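Local structure of invertase/pectin methylesterase inhibitor family protein (Arabidopsis thaliana, 1X91) at residues 51-56 / 78-83; 73-78 / 117-122; 111-116 / 135-140. The protein inhibits pectin methylesterase in the plant cell wall space, and needs its N-terminal alpha-hairpin extension to do so. The protein carries 1 engineered substitution. All coordinates share one frame; numbering follows the deposited sequence.

Contact 1. Residues 51-56 / 78-83; sequences QTLKKL and EYESAI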
loop_
_atom_site.group_PDB
_atom_site.type_symbol
_atom_site.label_atom_id
_atom_site.label_comp_id
_atom_site.label_asym_id
_atom_site.label_seq_id
_atom_site.Cartn_x
_atom_site.Cartn_y
_atom_site.Cartn_z
ATOM N N GLN A 51 10.508 -0.811 2.413
ATOM C CA GLN A 51 11.088 -2.043 2.973
ATOM C C GLN A 51 11.022 -3.161 1.939
ATOM O O GLN A 51 11.950 -3.996 1.840
ATOM C CB GLN A 51 10.333 -2.443 4.219
ATOM C CG GLN A 51 10.494 -1.487 5.420
ATOM C CD GLN A 51 9.301 -1.507 6.383
ATOM O OE1 GLN A 51 8.467 -2.410 6.343
ATOM N NE2 GLN A 51 9.249 -0.528 7.283
ATOM N N THR A 52 9.927 -3.240 1.201
ATOM C CA THR A 52 9.705 -4.331 0.253
ATOM C C THR A 52 10.632 -4.216 -0.919
ATOM O O THR A 52 11.165 -5.245 -1.398
ATOM C CB THR A 52 8.228 -4.368 -0.226
ATOM O OG1 THR A 52 7.387 -4.493 0.925
ATOM C CG2 THR A 52 7.977 -5.632 -1.032
ATOM N N LEU A 53 10.824 -3.001 -1.432
ATOM C CA LEU A 53 11.843 -2.784 -2.472
ATOM C C LEU A 53 13.231 -3.308 -2.021
ATOM O O LEU A 53 13.893 -4.035 -2.779
ATOM C CB LEU A 53 11.893 -1.298 -2.883
ATOM C CG LEU A 53 12.829 -0.942 -4.027
ATOM C CD1 LEU A 53 12.478 -1.688 -5.320
ATOM C CD2 LEU A 53 12.774 0.557 -4.289
ATOM N N LYS A 54 13.621 -2.996 -0.800
ATOM C CA LYS A 54 14.875 -3.483 -0.254
ATOM C C LYS A 54 14.945 -4.992 -0.144
ATOM O O LYS A 54 15.963 -5.585 -0.510
ATOM C CB LYS A 54 15.158 -2.808 1.073
ATOM C CG LYS A 54 15.597 -1.377 0.846
ATOM N NZ LYS A 54 17.783 1.447 -0.919
ATOM N N LYS A 55 13.871 -5.611 0.319
ATOM C CA LYS A 55 13.800 -7.061 0.411
ATOM C C LYS A 55 13.933 -7.677 -0.973
ATOM O O LYS A 55 14.664 -8.645 -1.138
ATOM C CB LYS A 55 12.482 -7.497 1.047
ATOM C CG LYS A 55 12.294 -9.012 1.168
ATOM C CE LYS A 55 13.283 -10.892 3.161
ATOM N N LEU A 56 13.201 -7.166 -1.959
ATOM C CA LEU A 56 13.255 -7.691 -3.334
ATOM C C LEU A 56 14.692 -7.658 -3.892
ATOM O O LEU A 56 15.179 -8.651 -4.525
ATOM C CB LEU A 56 12.365 -6.888 -4.270
ATOM C CG LEU A 56 10.899 -7.193 -4.037
ATOM C CD1 LEU A 56 10.066 -6.049 -4.551
ATOM C CD2 LEU A 56 10.485 -8.443 -4.767
ATOM N N GLU A 78 7.459 -2.338 -10.292
ATOM C CA GLU A 78 6.144 -1.939 -9.775
ATOM C C GLU A 78 6.291 -1.147 -8.487
ATOM O O GLU A 78 5.558 -0.169 -8.268
ATOM C CB GLU A 78 5.239 -3.148 -9.555
ATOM C CG GLU A 78 4.867 -3.861 -10.858
ATOM C CD GLU A 78 4.039 -3.000 -11.796
ATOM O OE1 GLU A 78 3.259 -2.177 -11.324
ATOM O OE2 GLU A 78 4.225 -3.094 -13.028
ATOM N N TYR A 79 7.217 -1.547 -7.618
ATOM C CA TYR A 79 7.423 -0.862 -6.369
ATOM C C TYR A 79 8.109 0.497 -6.523
ATOM O O TYR A 79 7.797 1.418 -5.766
ATOM C CB TYR A 79 8.097 -1.754 -5.308
ATOM C CG TYR A 79 7.042 -2.586 -4.577
ATOM C CD1 TYR A 79 6.916 -3.954 -4.809
ATOM C CD2 TYR A 79 6.021 -1.970 -3.846
ATOM C CE1 TYR A 79 5.923 -4.703 -4.188
ATOM C CE2 TYR A 79 5.008 -2.719 -3.246
ATOM C CZ TYR A 79 5.003 -4.110 -3.413
ATOM O OH TYR A 79 4.019 -4.889 -2.831
ATOM N N GLU A 80 9.057 0.611 -7.462
ATOM C CA GLU A 80 9.653 1.902 -7.742
ATOM C C GLU A 80 8.538 2.904 -8.173
ATOM O O GLU A 80 8.478 4.018 -7.691
ATOM C CB GLU A 80 10.773 1.802 -8.764
ATOM C CG GLU A 80 11.989 1.040 -8.232
ATOM C CD GLU A 80 13.106 0.908 -9.233
ATOM O OE1 GLU A 80 12.827 0.919 -10.451
ATOM O OE2 GLU A 80 14.247 0.746 -8.759
ATOM N N SER A 81 7.631 2.422 -9.000
ATOM C CA SER A 81 6.518 3.235 -9.484
ATOM C C SER A 81 5.547 3.492 -8.351
ATOM O O SER A 81 5.046 4.609 -8.195
ATOM C CB SER A 81 5.816 2.543 -10.647
ATOM O OG SER A 81 6.628 2.606 -11.814
ATOM N N ALA A 82 5.274 2.477 -7.551
ATOM C CA ALA A 82 4.325 2.660 -6.465
ATOM C C ALA A 82 4.833 3.680 -5.458
ATOM O O ALA A 82 4.070 4.490 -4.944
ATOM C CB ALA A 82 4.034 1.363 -5.778
ATOM N N ILE A 83 6.124 3.628 -5.165
ATOM C CA ILE A 83 6.734 4.575 -4.262
ATOM C C ILE A 83 6.581 5.993 -4.787
ATOM O O ILE A 83 6.260 6.879 -4.017
ATOM C CB ILE A 83 8.239 4.171 -3.970
ATOM C CG1 ILE A 83 8.209 2.975 -3.030
ATOM C CG2 ILE A 83 9.010 5.297 -3.369
ATOM C CD1 ILE A 83 9.484 2.181 -3.047
#
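Tyr79 makes the first contact that helix 66-94 offers to helix 34-62 here, and its ring meets two side chains at once. The methyl CG2 of Thr52 lies over one face of the ring, 4.3 Å from the centroid and 25° off the ring normal, a CH-pi contact displaced toward the CE1 and CZ side. Leu56 CD1 comes within 3.8 Å of Tyr79 CD1, nearer the root of the ring, the two side chains crossing at about a right angle. The threonine has its CG2 anti to the backbone N, which turns the methyl to the ring, while OG1 is hydrogen-bonded to Arg48 O in its own helix and to Asn132 ND2 of helix 127-149. The phenol OH reaches that same third helix, where it is hydrogen-bonded to Ser133.

One residue on, Glu80 contributes aliphatic carbon: its CG sits 4.0 Å from Leu53 CD1, and the other leucine methyl, CD2, is equally close. Beyond CG the glutamate chain runs extended.

Ile83, a turn after Tyr79, closes the contact. Its CD1 meets Leu53 CD2 at 3.9 Å, the two side chains crossing at about a right angle. Leu53 has CG anti to the backbone N (chi1 -176°); both of its methyls touch Glu80 CG, and CD2 also reaches Ile83.

No hydrogen bond joins the two segments. Their axes approach to 9.8 Å and run nearly antiparallel, at 161°, the packing of consecutive helices in the antiparallel four-helix bundle of this inhibitor family.

Contact 2. Residues 73-78 / 117-122; sequences RSCVDE and DDVKRL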
loop_
_atom_site.group_PDB
_atom_site.type_symbol
_atom_site.label_atom_id
_atom_site.label_comp_id
_atom_site.label_asym_id
_atom_site.label_seq_id
_atom_site.Cartn_x
_atom_site.Cartn_y
_atom_site.Cartn_z
ATOM N N ARG A 73 12.041 -8.912 -10.389
ATOM C CA ARG A 73 12.439 -7.712 -11.119
ATOM C C ARG A 73 11.226 -6.904 -11.572
ATOM O O ARG A 73 11.255 -5.668 -11.503
ATOM C CB ARG A 73 13.310 -8.036 -12.330
ATOM C CG ARG A 73 14.773 -8.200 -12.018
ATOM C CD ARG A 73 15.586 -8.562 -13.256
ATOM N NE ARG A 73 17.006 -8.723 -12.946
ATOM N N SER A 74 10.161 -7.596 -11.992
ATOM C CA SER A 74 8.892 -6.951 -12.298
ATOM C C SER A 74 8.346 -6.287 -11.017
ATOM O O SER A 74 7.804 -5.132 -11.052
ATOM C CB SER A 74 7.901 -7.970 -12.836
ATOM O OG SER A 74 6.588 -7.429 -12.924
ATOM N N CYS A 75 8.465 -6.981 -9.898
ATOM C CA CYS A 75 8.041 -6.436 -8.611
ATOM C C CYS A 75 8.848 -5.167 -8.290
ATOM O O CYS A 75 8.291 -4.179 -7.817
ATOM C CB CYS A 75 8.151 -7.469 -7.479
ATOM S SG CYS A 75 6.884 -8.747 -7.492
ATOM N N VAL A 76 10.141 -5.155 -8.595
ATOM C CA VAL A 76 10.958 -3.975 -8.302
ATOM C C VAL A 76 10.463 -2.775 -9.115
ATOM O O VAL A 76 10.336 -1.687 -8.575
ATOM C CB VAL A 76 12.463 -4.224 -8.582
ATOM C CG1 VAL A 76 13.253 -2.917 -8.651
ATOM C CG2 VAL A 76 13.058 -5.143 -7.539
ATOM N N ASP A 77 10.167 -3.003 -10.383
ATOM C CA ASP A 77 9.671 -1.943 -11.249
ATOM C C ASP A 77 8.344 -1.439 -10.700
ATOM O O ASP A 77 8.127 -0.223 -10.663
ATOM C CB ASP A 77 9.529 -2.432 -12.672
ATOM C CG ASP A 77 10.858 -2.789 -13.313
ATOM O OD1 ASP A 77 11.922 -2.391 -12.816
ATOM O OD2 ASP A 77 10.906 -3.475 -14.330
ATOM N N GLU A 78 7.459 -2.338 -10.292
ATOM C CA GLU A 78 6.144 -1.939 -9.775
ATOM C C GLU A 78 6.291 -1.147 -8.487
ATOM O O GLU A 78 5.558 -0.169 -8.268
ATOM C CB GLU A 78 5.239 -3.148 -9.555
ATOM C CG GLU A 78 4.867 -3.861 -10.858
ATOM C CD GLU A 78 4.039 -3.000 -11.796
ATOM O OE1 GLU A 78 3.259 -2.177 -11.324
ATOM O OE2 GLU A 78 4.225 -3.094 -13.028
ATOM N N ASP A 117 0.394 -10.768 -8.653
ATOM C CA ASP A 117 0.143 -11.540 -9.881
ATOM C C ASP A 117 1.448 -12.007 -10.600
ATOM O O ASP A 117 1.469 -13.059 -11.246
ATOM C CB ASP A 117 -0.734 -10.722 -10.843
ATOM C CG ASP A 117 -2.182 -10.563 -10.348
ATOM O OD1 ASP A 117 -2.615 -11.301 -9.437
ATOM O OD2 ASP A 117 -2.964 -9.711 -10.831
ATOM N N ASP A 118 2.534 -11.249 -10.476
ATOM C CA ASP A 118 3.797 -11.594 -11.116
ATOM C C ASP A 118 4.448 -12.789 -10.413
ATOM O O ASP A 118 5.252 -13.493 -11.066
ATOM C CB ASP A 118 4.812 -10.450 -11.037
ATOM C CG ASP A 118 4.536 -9.285 -11.994
ATOM O OD1 ASP A 118 4.003 -9.480 -13.096
ATOM O OD2 ASP A 118 4.947 -8.132 -11.732
ATOM N N VAL A 119 4.151 -12.985 -9.117
ATOM C CA VAL A 119 4.781 -14.049 -8.302
ATOM C C VAL A 119 3.890 -15.261 -8.091
ATOM O O VAL A 119 4.330 -16.241 -7.475
ATOM C CB VAL A 119 5.337 -13.568 -6.910
ATOM C CG1 VAL A 119 6.337 -12.429 -7.059
ATOM C CG2 VAL A 119 4.235 -13.173 -5.964
ATOM N N LYS A 120 2.673 -15.202 -8.628
ATOM C CA LYS A 120 1.648 -16.221 -8.388
ATOM C C LYS A 120 1.954 -17.564 -8.978
ATOM O O LYS A 120 1.512 -18.568 -8.443
ATOM C CB LYS A 120 0.296 -15.774 -8.959
ATOM C CG LYS A 120 0.189 -15.904 -10.492
ATOM N N ARG A 121 2.646 -17.571 -10.113
ATOM C CA ARG A 121 2.930 -18.782 -10.852
ATOM C C ARG A 121 4.207 -19.406 -10.369
ATOM O O ARG A 121 4.624 -20.444 -10.921
ATOM C CG ARG A 121 1.621 -18.207 -13.065
ATOM N N LEU A 122 4.851 -18.785 -9.366
ATOM C CA LEU A 122 6.046 -19.373 -8.791
ATOM C C LEU A 122 5.716 -20.580 -7.890
ATOM O O LEU A 122 4.836 -20.569 -7.053
ATOM C CB LEU A 122 6.879 -18.324 -8.042
ATOM C CG LEU A 122 7.365 -17.108 -8.852
ATOM C CD1 LEU A 122 8.087 -16.138 -7.947
ATOM C CD2 LEU A 122 8.252 -17.466 -9.997
#
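Ser74 and Asp118 face each other, both CB atoms directed across the gap between helix 66-94 and the end region of helix 98-119. Ser74 OG is anti to its backbone N (chi1 170°), which swings it to the carboxylate. As modelled, OG and Asp118 OD2 are too close for any ordinary contact, so the detail of this polar meeting is doubtful; what stands is that the hydroxyl and the carboxylate are neighbours between the helices.

Beside this pair lies a sulfur-to-methyl contact. Cys75 SG is 3.7 Å from Val119 CG1, and the same sulfur lies 4.4 Å from Asp118 CB. SG is anti to the carbonyl carbon of Cys75 (chi1 -74°), and it is bonded to Cys115 in a disulfide, so the valine methyl packs against a bridge that already ties the two helices together. Val119 also touches Tyr72, a turn earlier on helix 66-94.

Farther along that helix, Glu78 comes near with its methylene: CG is 4.4 Å from Asp118 OD2, while Glu78 OE2 stays 5.3 Å from the same oxygen. Two acids this near would probably repel mildly if both are ionised; the Cys75-Cys115 disulfide beside them is a covalent link between the same two helices and does not depend on that charge.

Contact 3. Residues 111-116 / 135-140; sequences GADTCL and TIKNLC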
loop_
_atom_site.group_PDB
_atom_site.type_symbol
_atom_site.label_atom_id
_atom_site.label_comp_id
_atom_site.label_asym_id
_atom_site.label_seq_id
_atom_site.Cartn_x
_atom_site.Cartn_y
_atom_site.Cartn_z
ATOM N N GLY A 111 0.193 -1.475 -8.344
ATOM C CA GLY A 111 1.568 -1.947 -8.297
ATOM C C GLY A 111 1.703 -3.123 -7.371
ATOM O O GLY A 111 2.328 -4.148 -7.747
ATOM N N ALA A 112 1.159 -3.045 -6.154
ATOM C CA ALA A 112 1.183 -4.162 -5.239
ATOM C C ALA A 112 0.441 -5.373 -5.808
ATOM O O ALA A 112 0.935 -6.492 -5.699
ATOM C CB ALA A 112 0.656 -3.777 -3.875
ATOM N N ASP A 113 -0.707 -5.156 -6.434
ATOM C CA ASP A 113 -1.555 -6.234 -6.962
ATOM C C ASP A 113 -0.814 -6.919 -8.105
ATOM O O ASP A 113 -0.877 -8.169 -8.243
ATOM C CB ASP A 113 -2.882 -5.656 -7.469
ATOM C CG ASP A 113 -4.122 -6.481 -7.073
ATOM O OD1 ASP A 113 -4.007 -7.583 -6.489
ATOM O OD2 ASP A 113 -5.283 -6.029 -7.312
ATOM N N THR A 114 -0.114 -6.134 -8.894
ATOM C CA THR A 114 0.622 -6.644 -10.059
ATOM C C THR A 114 1.797 -7.483 -9.584
ATOM O O THR A 114 2.010 -8.566 -10.109
ATOM C CB THR A 114 1.130 -5.529 -10.929
ATOM O OG1 THR A 114 0.043 -4.828 -11.551
ATOM C CG2 THR A 114 2.011 -6.082 -12.095
ATOM N N CYS A 115 2.517 -7.012 -8.566
ATOM C CA CYS A 115 3.544 -7.839 -7.934
ATOM C C CYS A 115 2.978 -9.183 -7.492
ATOM O O CYS A 115 3.544 -10.242 -7.811
ATOM C CB CYS A 115 4.222 -7.102 -6.777
ATOM S SG CYS A 115 5.512 -8.161 -5.976
ATOM N N LEU A 116 1.827 -9.180 -6.824
ATOM C CA LEU A 116 1.208 -10.425 -6.381
ATOM C C LEU A 116 0.913 -11.339 -7.573
ATOM O O LEU A 116 1.169 -12.548 -7.536
ATOM C CB LEU A 116 -0.078 -10.133 -5.655
ATOM C CG LEU A 116 0.126 -9.688 -4.240
ATOM C CD1 LEU A 116 -1.171 -9.127 -3.690
ATOM C CD2 LEU A 116 0.675 -10.874 -3.408
ATOM N N THR A 135 -0.248 -6.573 2.439
ATOM C CA THR A 135 -0.342 -5.497 3.438
ATOM C C THR A 135 -0.459 -4.151 2.740
ATOM O O THR A 135 -1.276 -3.322 3.103
ATOM C CB THR A 135 0.872 -5.535 4.339
ATOM O OG1 THR A 135 0.730 -6.705 5.182
ATOM C CG2 THR A 135 0.981 -4.299 5.247
ATOM N N ILE A 136 0.330 -3.930 1.702
ATOM C CA ILE A 136 0.260 -2.646 1.014
ATOM C C ILE A 136 -1.057 -2.500 0.279
ATOM O O ILE A 136 -1.625 -1.414 0.274
ATOM C CB ILE A 136 1.496 -2.464 0.085
ATOM C CG1 ILE A 136 2.723 -2.247 0.930
ATOM C CG2 ILE A 136 1.306 -1.324 -0.935
ATOM C CD1 ILE A 136 4.030 -2.542 0.228
ATOM N N LYS A 137 -1.557 -3.565 -0.345
ATOM C CA LYS A 137 -2.828 -3.506 -0.987
ATOM C C LYS A 137 -3.916 -3.106 0.041
ATOM O O LYS A 137 -4.769 -2.254 -0.252
ATOM C CB LYS A 137 -3.109 -4.852 -1.643
ATOM C CG LYS A 137 -4.408 -4.947 -2.287
ATOM C CD LYS A 137 -4.419 -6.251 -3.155
ATOM C CE LYS A 137 -5.767 -6.448 -3.688
ATOM N NZ LYS A 137 -5.881 -7.735 -4.372
ATOM N N ASN A 138 -3.862 -3.725 1.204
ATOM C CA ASN A 138 -4.848 -3.436 2.266
ATOM C C ASN A 138 -4.741 -1.992 2.765
ATOM O O ASN A 138 -5.770 -1.297 2.963
ATOM C CB ASN A 138 -4.630 -4.415 3.413
ATOM C CG ASN A 138 -5.076 -5.828 3.058
ATOM O OD1 ASN A 138 -5.934 -6.013 2.198
ATOM N ND2 ASN A 138 -4.450 -6.825 3.699
ATOM N N LEU A 139 -3.520 -1.515 2.999
ATOM C CA LEU A 139 -3.279 -0.147 3.450
ATOM C C LEU A 139 -3.768 0.826 2.390
ATOM O O LEU A 139 -4.390 1.836 2.708
ATOM C CB LEU A 139 -1.798 0.105 3.770
ATOM C CG LEU A 139 -1.305 -0.568 5.031
ATOM C CD1 LEU A 139 0.186 -0.513 5.037
ATOM C CD2 LEU A 139 -1.850 0.179 6.257
ATOM N N CYS A 140 -3.469 0.551 1.108
ATOM C CA CYS A 140 -4.023 1.434 0.059
ATOM C C CYS A 140 -5.537 1.449 0.083
ATOM O O CYS A 140 -6.145 2.516 -0.101
ATOM C CB CYS A 140 -3.510 1.082 -1.348
ATOM S SG CYS A 140 -1.761 1.340 -1.675
#
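Lys137 and Asp113 form the polar half of this meeting between helix 98-119 and helix 127-149. Lys137 NZ donates to Asp113 OD1 at 2.8 Å, a hydrogen bond within a salt bridge. The ammonium comes to OD1 from above the carboxylate, 39° out of its plane, and the second oxygen, OD2, is farther from it at 3.5 Å. The lysine reaches this position fully stretched: CG is anti to the backbone N, and every later torsion is near 180°. Its CB already points to the other helix, whereas the aspartate CB is not aimed at the other helix, but its end comes nearer, with CG set by an off-rotamer chi1 of -137°. The two side chains cross obliquely, and the lysine carbons also lie close to the acid, with Lys137 CD 3.6 Å from Asp113 OD1.

The helices themselves run antiparallel at 153°, with axes 9.0 Å apart at their closest, as the last two helices of the PMEI-family four-helix bundle. Ala112 and Lys137 have the nearest CA atoms, 5.9 Å apart, and the small alanine suits so near an approach.

Apolar packing makes up the buried side. Ala112 CB meets Ile136 CG2 at 3.9 Å. Both residues also touch Tyr79 of helix 66-94, and Ile136 extends to Arg48 and Thr52 of helix 34-62, placing this half in the bundle interior. A turn after Ala112, Leu116 CD1 brushes Lys137 CD, while the leucine's other neighbours on helix 127-149 include Val130 and Ser133.

How the contacts relate
The centre of contact 3 lies about 5 Å from the centre of the chain, those of contacts 1 and 2 about 10 Å and 15 Å, though each contact is only partly buried. Contacts 1 and 2 share helix 66-94 and Glu78; contacts 2 and 3 share helix 98-119 and are joined covalently by the Cys75-Cys115 disulfide. Tyr79 connects contact 1 to contact 3, its ring touching Ile136 and its hydroxyl Ala112, while Leu56 packs on Cys75 and Val76 between contacts 1 and 2. Chemistry differs accordingly: contact 1 is apolar and aromatic, contact 3 pairs an apolar interior with a flanking salt bridge, and contact 2 sets acidic groups beside sulfur.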